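Local coordinates for protein ethylbenzene dehydrogenase alpha-subunit (Aromatoleum aromaticum, PDB 2IVF) that binds a molybdenum atom, the ligands MGD and MD1 and an iron/sulfur cluster, as a large member of the molybdopterin oxidoreductase family, at residues I531-M534 / K535-S539; G501-D504 / E505-M509; F232-M235 / H236-Y239; L740-M743 / V744-N747. All blocks are in the same frame, centred on the assembly; numbering follows the deposited sequence.

Contact 1. Residues I531-M534 / K535-S539; sequences IEFM and KVVTS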
loop_
_atom_site.group_PDB
_atom_site.type_symbol
_atom_site.label_atom_id
_atom_site.label_comp_id
_atom_site.label_asym_id
_atom_site.label_seq_id
_atom_site.Cartn_x
_atom_site.Cartn_y
_atom_site.Cartn_z
ATOM N N ILE A 531 2.148 -28.707 -20.836
ATOM C CA ILE A 531 2.258 -27.541 -21.749
ATOM C C ILE A 531 1.455 -27.709 -23.061
ATOM O O ILE A 531 0.766 -26.786 -23.493
ATOM C CB ILE A 531 3.719 -27.267 -22.121
ATOM C CG1 ILE A 531 4.521 -26.814 -20.892
ATOM C CG2 ILE A 531 3.830 -26.180 -23.175
ATOM C CD1 ILE A 531 5.986 -26.969 -21.103
ATOM N N GLU A 532 1.565 -28.861 -23.708
ATOM C CA GLU A 532 0.815 -29.095 -24.934
ATOM C C GLU A 532 -0.680 -28.961 -24.667
ATOM O O GLU A 532 -1.401 -28.272 -25.391
ATOM C CB GLU A 532 1.125 -30.470 -25.499
ATOM C CG GLU A 532 2.594 -30.665 -25.913
ATOM C CD GLU A 532 3.094 -29.560 -26.836
ATOM O OE1 GLU A 532 2.302 -29.073 -27.667
ATOM O OE2 GLU A 532 4.272 -29.169 -26.725
ATOM N N PHE A 533 -1.146 -29.626 -23.618
ATOM C CA PHE A 533 -2.539 -29.492 -23.169
ATOM C C PHE A 533 -2.884 -28.026 -23.009
ATOM O O PHE A 533 -3.926 -27.552 -23.469
ATOM C CB PHE A 533 -2.714 -30.223 -21.821
ATOM C CG PHE A 533 -4.057 -30.011 -21.155
ATOM C CD1 PHE A 533 -5.106 -30.885 -21.379
ATOM C CD2 PHE A 533 -4.251 -28.964 -20.262
ATOM C CE1 PHE A 533 -6.345 -30.715 -20.748
ATOM C CE2 PHE A 533 -5.500 -28.787 -19.632
ATOM C CZ PHE A 533 -6.536 -29.676 -19.883
ATOM N N MET A 534 -2.009 -27.292 -22.349
ATOM C CA MET A 534 -2.318 -25.906 -22.063
ATOM C C MET A 534 -2.429 -25.069 -23.326
ATOM O O MET A 534 -3.300 -24.202 -23.423
ATOM C CB MET A 534 -1.267 -25.307 -21.142
ATOM C CG MET A 534 -1.394 -25.774 -19.706
ATOM S SD MET A 534 -3.021 -25.473 -18.967
ATOM C CE MET A 534 -2.956 -23.656 -18.882
ATOM N N LYS A 535 -1.547 -25.320 -24.284
ATOM C CA LYS A 535 -1.578 -24.601 -25.537
ATOM C C LYS A 535 -2.942 -24.760 -26.191
ATOM O O LYS A 535 -3.536 -23.783 -26.610
ATOM C CB LYS A 535 -0.452 -25.067 -26.479
ATOM C CG LYS A 535 0.946 -24.785 -25.942
ATOM C CD LYS A 535 2.026 -24.693 -27.027
ATOM C CE LYS A 535 2.477 -26.043 -27.539
ATOM N NZ LYS A 535 3.641 -25.929 -28.500
ATOM N N VAL A 536 -3.454 -25.984 -26.219
ATOM C CA VAL A 536 -4.743 -26.254 -26.848
ATOM C C VAL A 536 -5.913 -25.692 -26.079
ATOM O O VAL A 536 -6.715 -24.922 -26.611
ATOM C CB VAL A 536 -4.961 -27.737 -27.029
ATOM C CG1 VAL A 536 -6.373 -28.001 -27.538
ATOM C CG2 VAL A 536 -3.896 -28.284 -27.988
ATOM N N VAL A 537 -6.020 -26.055 -24.818
ATOM C CA VAL A 537 -7.158 -25.604 -24.052
ATOM C C VAL A 537 -7.262 -24.062 -24.013
ATOM O O VAL A 537 -8.349 -23.527 -24.001
ATOM C CB VAL A 537 -7.132 -26.186 -22.637
ATOM C CG1 VAL A 537 -7.013 -27.740 -22.707
ATOM C CG2 VAL A 537 -5.994 -25.575 -21.852
ATOM N N THR A 538 -6.144 -23.344 -23.984
ATOM C CA THR A 538 -6.191 -21.865 -23.853
ATOM C C THR A 538 -7.022 -21.266 -25.011
ATOM O O THR A 538 -7.931 -20.441 -24.842
ATOM C CB THR A 538 -4.773 -21.274 -23.903
ATOM O OG1 THR A 538 -4.034 -21.736 -22.763
ATOM C CG2 THR A 538 -4.812 -19.732 -23.913
ATOM N N SER A 539 -6.701 -21.720 -26.200
ATOM C CA SER A 539 -7.387 -21.263 -27.405
ATOM C C SER A 539 -8.818 -21.823 -27.555
ATOM O O SER A 539 -9.676 -21.198 -28.209
ATOM C CB SER A 539 -6.535 -21.650 -28.614
ATOM O OG SER A 539 -5.298 -20.964 -28.541
HETATM O O HOH W 1 5.915 -26.345 -27.149
#

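Contact 2. Residues G501-D504 / E505-M509; sequences GGMD and ELHQM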
loop_
_atom_site.group_PDB
_atom_site.type_symbol
_atom_site.label_atom_id
_atom_site.label_comp_id
_atom_site.label_asym_id
_atom_site.label_seq_id
_atom_site.Cartn_x
_atom_site.Cartn_y
_atom_site.Cartn_z
ATOM N N GLY A 501 -18.404 -35.925 -10.967
ATOM C CA GLY A 501 -17.543 -36.375 -12.052
ATOM C C GLY A 501 -17.217 -35.248 -13.012
ATOM O O GLY A 501 -16.814 -35.500 -14.163
ATOM N N GLY A 502 -17.393 -34.004 -12.553
ATOM C CA GLY A 502 -17.145 -32.842 -13.377
ATOM C C GLY A 502 -15.742 -32.747 -13.944
ATOM O O GLY A 502 -15.548 -32.146 -14.995
ATOM N N MET A 503 -14.763 -33.337 -13.264
ATOM C CA MET A 503 -13.388 -33.308 -13.741
ATOM C C MET A 503 -13.014 -34.458 -14.670
ATOM O O MET A 503 -11.930 -34.461 -15.216
ATOM C CB MET A 503 -12.431 -33.363 -12.559
ATOM C CG MET A 503 -12.635 -32.287 -11.562
ATOM S SD MET A 503 -11.332 -32.354 -10.332
ATOM C CE MET A 503 -11.490 -30.731 -9.611
ATOM N N ASP A 504 -13.896 -35.426 -14.850
ATOM C CA ASP A 504 -13.542 -36.639 -15.598
ATOM C C ASP A 504 -13.073 -36.408 -17.022
ATOM O O ASP A 504 -12.036 -36.952 -17.425
ATOM C CB ASP A 504 -14.707 -37.607 -15.608
ATOM C CG ASP A 504 -14.933 -38.233 -14.268
ATOM O OD1 ASP A 504 -14.175 -37.926 -13.322
ATOM O OD2 ASP A 504 -15.870 -39.033 -14.164
ATOM N N GLU A 505 -13.839 -35.632 -17.786
ATOM C CA GLU A 505 -13.486 -35.337 -19.172
ATOM C C GLU A 505 -12.144 -34.609 -19.269
ATOM O O GLU A 505 -11.324 -34.897 -20.142
ATOM C CB GLU A 505 -14.562 -34.476 -19.842
ATOM C CG GLU A 505 -15.796 -35.237 -20.237
ATOM C CD GLU A 505 -16.467 -34.651 -21.469
ATOM O OE1 GLU A 505 -16.711 -33.417 -21.488
ATOM O OE2 GLU A 505 -16.733 -35.430 -22.419
ATOM N N LEU A 506 -11.941 -33.642 -18.385
ATOM C CA LEU A 506 -10.709 -32.875 -18.386
ATOM C C LEU A 506 -9.548 -33.779 -18.023
ATOM O O LEU A 506 -8.482 -33.689 -18.622
ATOM C CB LEU A 506 -10.784 -31.733 -17.381
ATOM C CG LEU A 506 -11.600 -30.499 -17.747
ATOM C CD1 LEU A 506 -12.221 -29.900 -16.463
ATOM C CD2 LEU A 506 -10.706 -29.475 -18.462
ATOM N N HIS A 507 -9.761 -34.641 -17.031
ATOM C CA HIS A 507 -8.713 -35.522 -16.553
ATOM C C HIS A 507 -8.382 -36.596 -17.605
ATOM O O HIS A 507 -7.224 -36.947 -17.754
ATOM C CB HIS A 507 -9.062 -36.117 -15.165
ATOM C CG HIS A 507 -8.679 -35.234 -14.000
ATOM N ND1 HIS A 507 -8.617 -33.856 -14.080
ATOM C CD2 HIS A 507 -8.337 -35.543 -12.720
ATOM C CE1 HIS A 507 -8.269 -33.356 -12.904
ATOM N NE2 HIS A 507 -8.079 -34.357 -12.063
ATOM N N GLN A 508 -9.373 -37.067 -18.368
ATOM C CA GLN A 508 -9.096 -37.995 -19.479
ATOM C C GLN A 508 -8.489 -37.320 -20.724
ATOM O O GLN A 508 -7.690 -37.920 -21.426
ATOM C CB GLN A 508 -10.346 -38.801 -19.858
ATOM C CG GLN A 508 -11.488 -37.995 -20.446
ATOM C CD GLN A 508 -12.733 -38.839 -20.698
ATOM O OE1 GLN A 508 -12.650 -40.060 -20.821
ATOM N NE2 GLN A 508 -13.892 -38.189 -20.776
ATOM N N MET A 509 -8.864 -36.071 -20.979
ATOM C CA MET A 509 -8.253 -35.248 -22.026
ATOM C C MET A 509 -6.764 -35.006 -21.702
ATOM O O MET A 509 -5.894 -35.114 -22.568
ATOM C CB MET A 509 -9.033 -33.921 -22.127
ATOM C CG MET A 509 -8.613 -32.914 -23.213
ATOM S SD MET A 509 -9.522 -31.329 -23.067
ATOM C CE MET A 509 -8.863 -30.412 -24.468
HETATM O O HOH W 2 -16.520 -34.918 -16.709
HETATM O O HOH W 3 -13.779 -32.438 -16.951
#

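Contact 3. Residues F232-M235 / H236-Y239; sequences FGKM and HMGY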
loop_
_atom_site.group_PDB
_atom_site.type_symbol
_atom_site.label_atom_id
_atom_site.label_comp_id
_atom_site.label_asym_id
_atom_site.label_seq_id
_atom_site.Cartn_x
_atom_site.Cartn_y
_atom_site.Cartn_z
ATOM N N PHE A 232 14.259 -21.447 -19.134
ATOM C CA PHE A 232 13.839 -22.687 -18.509
ATOM C C PHE A 232 12.639 -23.366 -19.195
ATOM O O PHE A 232 12.304 -24.526 -18.881
ATOM C CB PHE A 232 13.483 -22.413 -17.066
ATOM C CG PHE A 232 14.560 -21.693 -16.288
ATOM C CD1 PHE A 232 15.776 -22.306 -16.027
ATOM C CD2 PHE A 232 14.335 -20.413 -15.784
ATOM C CE1 PHE A 232 16.741 -21.665 -15.276
ATOM C CE2 PHE A 232 15.308 -19.764 -15.022
ATOM C CZ PHE A 232 16.505 -20.403 -14.786
ATOM N N GLY A 233 11.973 -22.646 -20.087
ATOM C CA GLY A 233 10.790 -23.189 -20.770
ATOM C C GLY A 233 9.580 -23.052 -19.870
ATOM O O GLY A 233 8.534 -23.536 -20.211
ATOM N N LYS A 234 9.705 -22.375 -18.715
ATOM C CA LYS A 234 8.536 -22.140 -17.863
ATOM C C LYS A 234 8.786 -21.025 -16.890
ATOM O O LYS A 234 9.925 -20.641 -16.656
ATOM C CB LYS A 234 8.117 -23.415 -17.103
ATOM C CG LYS A 234 9.045 -23.810 -15.941
ATOM C CD LYS A 234 10.293 -24.478 -16.418
ATOM C CE LYS A 234 11.084 -25.118 -15.261
ATOM N NZ LYS A 234 10.355 -26.259 -14.588
ATOM N N MET A 235 7.711 -20.497 -16.316
ATOM C CA MET A 235 7.839 -19.379 -15.412
ATOM C C MET A 235 7.073 -19.557 -14.131
ATOM O O MET A 235 7.227 -18.765 -13.242
ATOM C CB MET A 235 7.456 -18.053 -16.083
ATOM C CG MET A 235 6.018 -17.879 -16.409
ATOM S SD MET A 235 5.674 -16.277 -17.242
ATOM C CE MET A 235 5.979 -16.745 -18.935
ATOM N N HIS A 236 6.251 -20.589 -14.047
ATOM C CA HIS A 236 5.391 -20.753 -12.909
ATOM C C HIS A 236 6.133 -21.462 -11.785
ATOM O O HIS A 236 5.803 -22.582 -11.417
ATOM C CB HIS A 236 4.122 -21.456 -13.311
ATOM C CG HIS A 236 3.131 -20.528 -13.909
ATOM N ND1 HIS A 236 2.735 -19.374 -13.271
ATOM C CD2 HIS A 236 2.488 -20.549 -15.098
ATOM C CE1 HIS A 236 1.880 -18.724 -14.044
ATOM N NE2 HIS A 236 1.708 -19.418 -15.156
ATOM N N MET A 237 7.144 -20.782 -11.262
ATOM C CA MET A 237 8.011 -21.317 -10.208
ATOM C C MET A 237 7.944 -20.291 -9.120
ATOM O O MET A 237 7.800 -19.113 -9.413
ATOM C CB MET A 237 9.432 -21.454 -10.691
ATOM C CG MET A 237 9.557 -22.311 -11.964
ATOM S SD MET A 237 11.271 -22.320 -12.497
ATOM C CE MET A 237 11.369 -20.712 -13.280
ATOM N N GLY A 238 8.048 -20.724 -7.866
ATOM C CA GLY A 238 8.111 -19.780 -6.796
ATOM C C GLY A 238 8.721 -20.287 -5.510
ATOM O O GLY A 238 9.041 -21.457 -5.365
ATOM N N TYR A 239 8.844 -19.373 -4.549
ATOM C CA TYR A 239 9.201 -19.757 -3.226
ATOM C C TYR A 239 8.254 -19.083 -2.271
ATOM O O TYR A 239 7.526 -18.150 -2.645
ATOM C CB TYR A 239 10.658 -19.384 -2.936
ATOM C CG TYR A 239 11.039 -17.914 -3.109
ATOM C CD1 TYR A 239 11.600 -17.454 -4.262
ATOM C CD2 TYR A 239 10.923 -17.021 -2.064
ATOM C CE1 TYR A 239 12.011 -16.161 -4.395
ATOM C CE2 TYR A 239 11.322 -15.721 -2.175
ATOM C CZ TYR A 239 11.864 -15.272 -3.340
ATOM O OH TYR A 239 12.274 -13.935 -3.461
#

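Contact 4. Residues L740-M743 / V744-N747; sequences LKEM and VDIN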
loop_
_atom_site.group_PDB
_atom_site.type_symbol
_atom_site.label_atom_id
_atom_site.label_comp_id
_atom_site.label_asym_id
_atom_site.label_seq_id
_atom_site.Cartn_x
_atom_site.Cartn_y
_atom_site.Cartn_z
ATOM N N LEU A 740 -18.122 -21.363 -3.530
ATOM C CA LEU A 740 -17.071 -21.565 -2.558
ATOM C C LEU A 740 -17.012 -23.009 -2.147
ATOM O O LEU A 740 -15.941 -23.576 -2.068
ATOM C CB LEU A 740 -17.248 -20.655 -1.363
ATOM C CG LEU A 740 -16.104 -20.678 -0.340
ATOM C CD1 LEU A 740 -14.743 -20.433 -1.000
ATOM C CD2 LEU A 740 -16.317 -19.670 0.780
ATOM N N LYS A 741 -18.148 -23.598 -1.831
ATOM C CA LYS A 741 -18.214 -24.995 -1.509
ATOM C C LYS A 741 -17.682 -25.850 -2.667
ATOM O O LYS A 741 -17.007 -26.828 -2.448
ATOM C CB LYS A 741 -19.642 -25.388 -1.229
ATOM C CG LYS A 741 -20.202 -24.730 0.030
ATOM C CD LYS A 741 -21.679 -25.089 0.202
ATOM C CE LYS A 741 -22.087 -24.820 1.635
ATOM N NZ LYS A 741 -23.486 -25.112 1.755
ATOM N N GLU A 742 -18.015 -25.477 -3.905
ATOM C CA GLU A 742 -17.479 -26.192 -5.059
ATOM C C GLU A 742 -15.953 -26.005 -5.189
ATOM O O GLU A 742 -15.234 -26.965 -5.518
ATOM C CB GLU A 742 -18.163 -25.732 -6.341
ATOM C CG GLU A 742 -17.689 -26.444 -7.576
ATOM C CD GLU A 742 -17.920 -27.917 -7.558
ATOM O OE1 GLU A 742 -18.795 -28.401 -6.812
ATOM O OE2 GLU A 742 -17.204 -28.615 -8.308
ATOM N N MET A 743 -15.474 -24.802 -4.937
ATOM C CA MET A 743 -14.028 -24.560 -4.966
ATOM C C MET A 743 -13.329 -25.359 -3.894
ATOM O O MET A 743 -12.226 -25.808 -4.105
ATOM C CB MET A 743 -13.703 -23.112 -4.773
ATOM C CG MET A 743 -14.033 -22.262 -5.954
ATOM S SD MET A 743 -13.446 -20.624 -5.666
ATOM C CE MET A 743 -13.619 -20.022 -7.349
ATOM N N VAL A 744 -13.974 -25.544 -2.736
ATOM C CA VAL A 744 -13.355 -26.356 -1.686
ATOM C C VAL A 744 -13.258 -27.799 -2.183
ATOM O O VAL A 744 -12.237 -28.443 -2.015
ATOM C CB VAL A 744 -14.101 -26.263 -0.356
ATOM C CG1 VAL A 744 -13.620 -27.364 0.604
ATOM C CG2 VAL A 744 -13.906 -24.856 0.251
ATOM N N ASP A 745 -14.307 -28.295 -2.820
ATOM C CA ASP A 745 -14.311 -29.663 -3.385
ATOM C C ASP A 745 -13.249 -29.833 -4.464
ATOM O O ASP A 745 -12.619 -30.872 -4.568
ATOM C CB ASP A 745 -15.661 -29.993 -3.994
ATOM C CG ASP A 745 -16.655 -30.539 -2.974
ATOM O OD1 ASP A 745 -16.304 -30.645 -1.764
ATOM O OD2 ASP A 745 -17.764 -30.889 -3.417
ATOM N N ILE A 746 -13.100 -28.815 -5.287
ATOM C CA ILE A 746 -12.071 -28.798 -6.322
ATOM C C ILE A 746 -10.694 -28.884 -5.649
ATOM O O ILE A 746 -9.914 -29.736 -6.007
ATOM C CB ILE A 746 -12.146 -27.533 -7.205
ATOM C CG1 ILE A 746 -13.403 -27.544 -8.089
ATOM C CG2 ILE A 746 -10.818 -27.369 -8.011
ATOM C CD1 ILE A 746 -13.728 -26.168 -8.698
ATOM N N ASN A 747 -10.430 -28.051 -4.628
ATOM C CA ASN A 747 -9.155 -28.098 -3.921
ATOM C C ASN A 747 -8.890 -29.453 -3.279
ATOM O O ASN A 747 -7.736 -29.929 -3.227
ATOM C CB ASN A 747 -9.064 -26.971 -2.849
ATOM C CG ASN A 747 -8.707 -25.604 -3.438
ATOM O OD1 ASN A 747 -8.699 -24.603 -2.725
ATOM N ND2 ASN A 747 -8.432 -25.547 -4.717
HETATM O O HOH W 4 -17.398 -28.532 -0.229
HETATM O O HOH W 5 -18.664 -30.932 -5.898
#

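Contact 1. Residues I531-M534 / K535-S539
Lys-535 folds back along helix 526-540 over the residues that precede it by a turn. Its CB sits beside Glu-532 O, and CG packs on Ile-531 O at 3.2 Å. A bend at chi3 (-78°) then brings CE within 3.0 Å of Glu-532 OE1, so the aliphatic part of the lysine lines the carboxylate before its tip arrives. NZ ends 3.5 Å from the same Glu-532 OE1, a long salt bridge between side chains that run alongside each other, and it donates to a water 2.7 Å away. That pairing suits the partly exposed flank of a helix. On another flank, Val-537 CG1 stands over the centre of the Phe-533 ring, 3.5 Å from its centroid and only 13° off the normal, a CH-pi contact one turn apart. The edge of that ring meets Met-534 SD, while Val-537 CG2 touches the same sulfur at 4.1 Å. The beta-branched valine thus spreads over ring and thioether together, and Met-509 of helix 504-520 adds to this apolar patch. Thr-538 suits its buried place by hiding its hydroxyl in the helix: OG1 donates to Met-534 O at 2.7 Å, and Thr-538 N reaches that oxygen from the opposite face of its plane. Phe-956 N is a further partner of OG1. Met-534 O thus accepts two hydrogen bonds, from OG1 and N of Thr-538, whereas the loose salt bridge probably adds only modest stability.

Contact 2. Residues G501-D504 / E505-M509
Met-503 and His-507 lie side by side one turn apart where helix 504-520 begins. Met-503 CB stands over one face of the imidazole, offset toward its rim, 4.2 Å from the ring centroid and 14° off the normal. Beyond it the thioether, carried on a chain extended past CG, approaches more obliquely: SD is 4.1 Å from His-507 CE1. A flexible, polarisable methionine suits a contact with a flat ring that is only partly buried. The pair is set by the backbone, since His-507 N donates to Met-503 O at 2.8 Å, and Gln-508 N does the same to Asp-504 O. Further out, the chain enters the helix through a type I beta turn from Gly-501 to Asp-504, closed by Asp-504 N on Gly-501 O. Gly-501 has phi 96°, where a side chain would collide with the preceding carbonyl. Two amides of the first turn are met by water: one water donates to Gly-501 O and accepts from Glu-505 N, another donates to Gly-502 O and accepts from Leu-506 N at 2.6 Å. Asp-504 and Glu-505, both acidic, would probably interact favourably with the helix dipole at this end. Met-503 itself reaches inward to Tyr-490 of helix 486-493 and to Ile-746 and Ala-749 of helix 736-749; Leu-506 also meets Tyr-490, and Met-509 packs on helix 526-540.

Contact 3. Residues F232-M235 / H236-Y239
Lys-234, which lays its CE against Met-237 SD at 3.9 Å, ends in a buried ammonium gripped by three groups: a salt bridge to Glu-527 OE1 and hydrogen bonds to Ala-781 O and His-798 NE2. With one acid, a backbone carbonyl and a histidine nitrogen round it, NZ is well supplied with partners for a charge held away from solvent. Long and flexible, lysine can pass its methylenes by the sulfur while its tip goes on to these groups; bends at chi2 and chi4 steer it there. Met-237 crosses both Lys-234 and Phe-232 at about a right angle. Turned aside at chi3 (-78°), its CE lies 3.7 Å from Lys-234 O and 3.9 Å from Phe-232 CD2, while SD stands 5.4 Å from the centroid of the Phe-232 ring in an oblique Met-aromatic contact. An inverse gamma turn centred on His-236 brings Met-237 N to Met-235 O at 2.8 Å, a weak bond bent to 142° at the hydrogen. Gly-233, the first residue past helix 226-232, leaves helical angles with a positive phi, which glycine tolerates easily. His-236 is held at both nitrogens, ND1 bonding Trp-481 O and NE2 bonding Asn-958 ND2, and its ring stacks on that of Trp-481; its side chain is about 12 Å from the molybdenum atom. The whole segment runs from helix 226-232 toward strand 249-253, with His-236 against helix 777-781, Phe-232 edge-to-face with Phe-462 of helix 454-467, and Tyr-239 lying on strand 440-444 of the four-stranded parallel sheet.

Contact 4. Residues L740-M743 / V744-N747
Val-744, Asp-745, Ile-746 and Asn-747 each donate their amide to the carbonyl four residues back, from Leu-740 O through Met-743 O, so this is regular alpha-helix, part of helix 736-749; the bond from Ile-746 N to Glu-742 O is 2.8 Å. Ile-746 packs its apolar carbons on the backbone oxygen and a methylene of Glu-742: CG1 rests on Glu-742 O at 3.2 Å, and CD1 meets Glu-742 CG at 4.1 Å as the two side chains cross at about a right angle. The glutamate thus serves as packing surface too: CG is anti to the backbone N (chi1 -179°), and after the bend at chi2 OE2 stays 4.0 Å from Ile-746 CG1 while it bonds Thr-498 OG1. Leu-740 and Met-743, buried and apolar, face strand 659-661, where both touch Met-661. Val-744 offers its CG2 to Leu-740 O at 3.3 Å and packs against Tyr-759 of helix 759-765. Asp-745 stands one turn from Glu-742, and the acids come close: Glu-742 OE1 is 4.3 Å from Asp-745 OD2, which may raise the proton affinity of one of them. Arg-748 probably offsets part of the charge through a salt bridge to Asp-745 OD1, the oxygen that also takes a water shared with Lys-741 O. A second water donates both its protons between the like charges, 2.7 Å from Glu-742 OE1 and 2.6 Å from Asp-745 OD2.

How the contacts relate
Along the chain the order is contact 3, contact 2, contact 1, contact 4. Contacts 1 and 2 lie on successive helices, 526-540 and 504-520, with centres 15 Å apart, and they touch where Val-537 CG1 meets Met-509 CE at 3.7 Å. Contact 4, on helix 736-749, joins them through contact 2: Met-503 CE is 3.8 Å from Ile-746 CG2, although the centres are 16 Å apart. Contact 3, in the loop between helix 226-232 and strand 249-253, lies about 17 Å from contact 1 between centres and 26 Å from contact 4. Two successive helices and one much later in the chain are thus packed together, while contact 3 lies nearer the chain's centre, the His-236 side chain about 12 Å from the molybdenum atom.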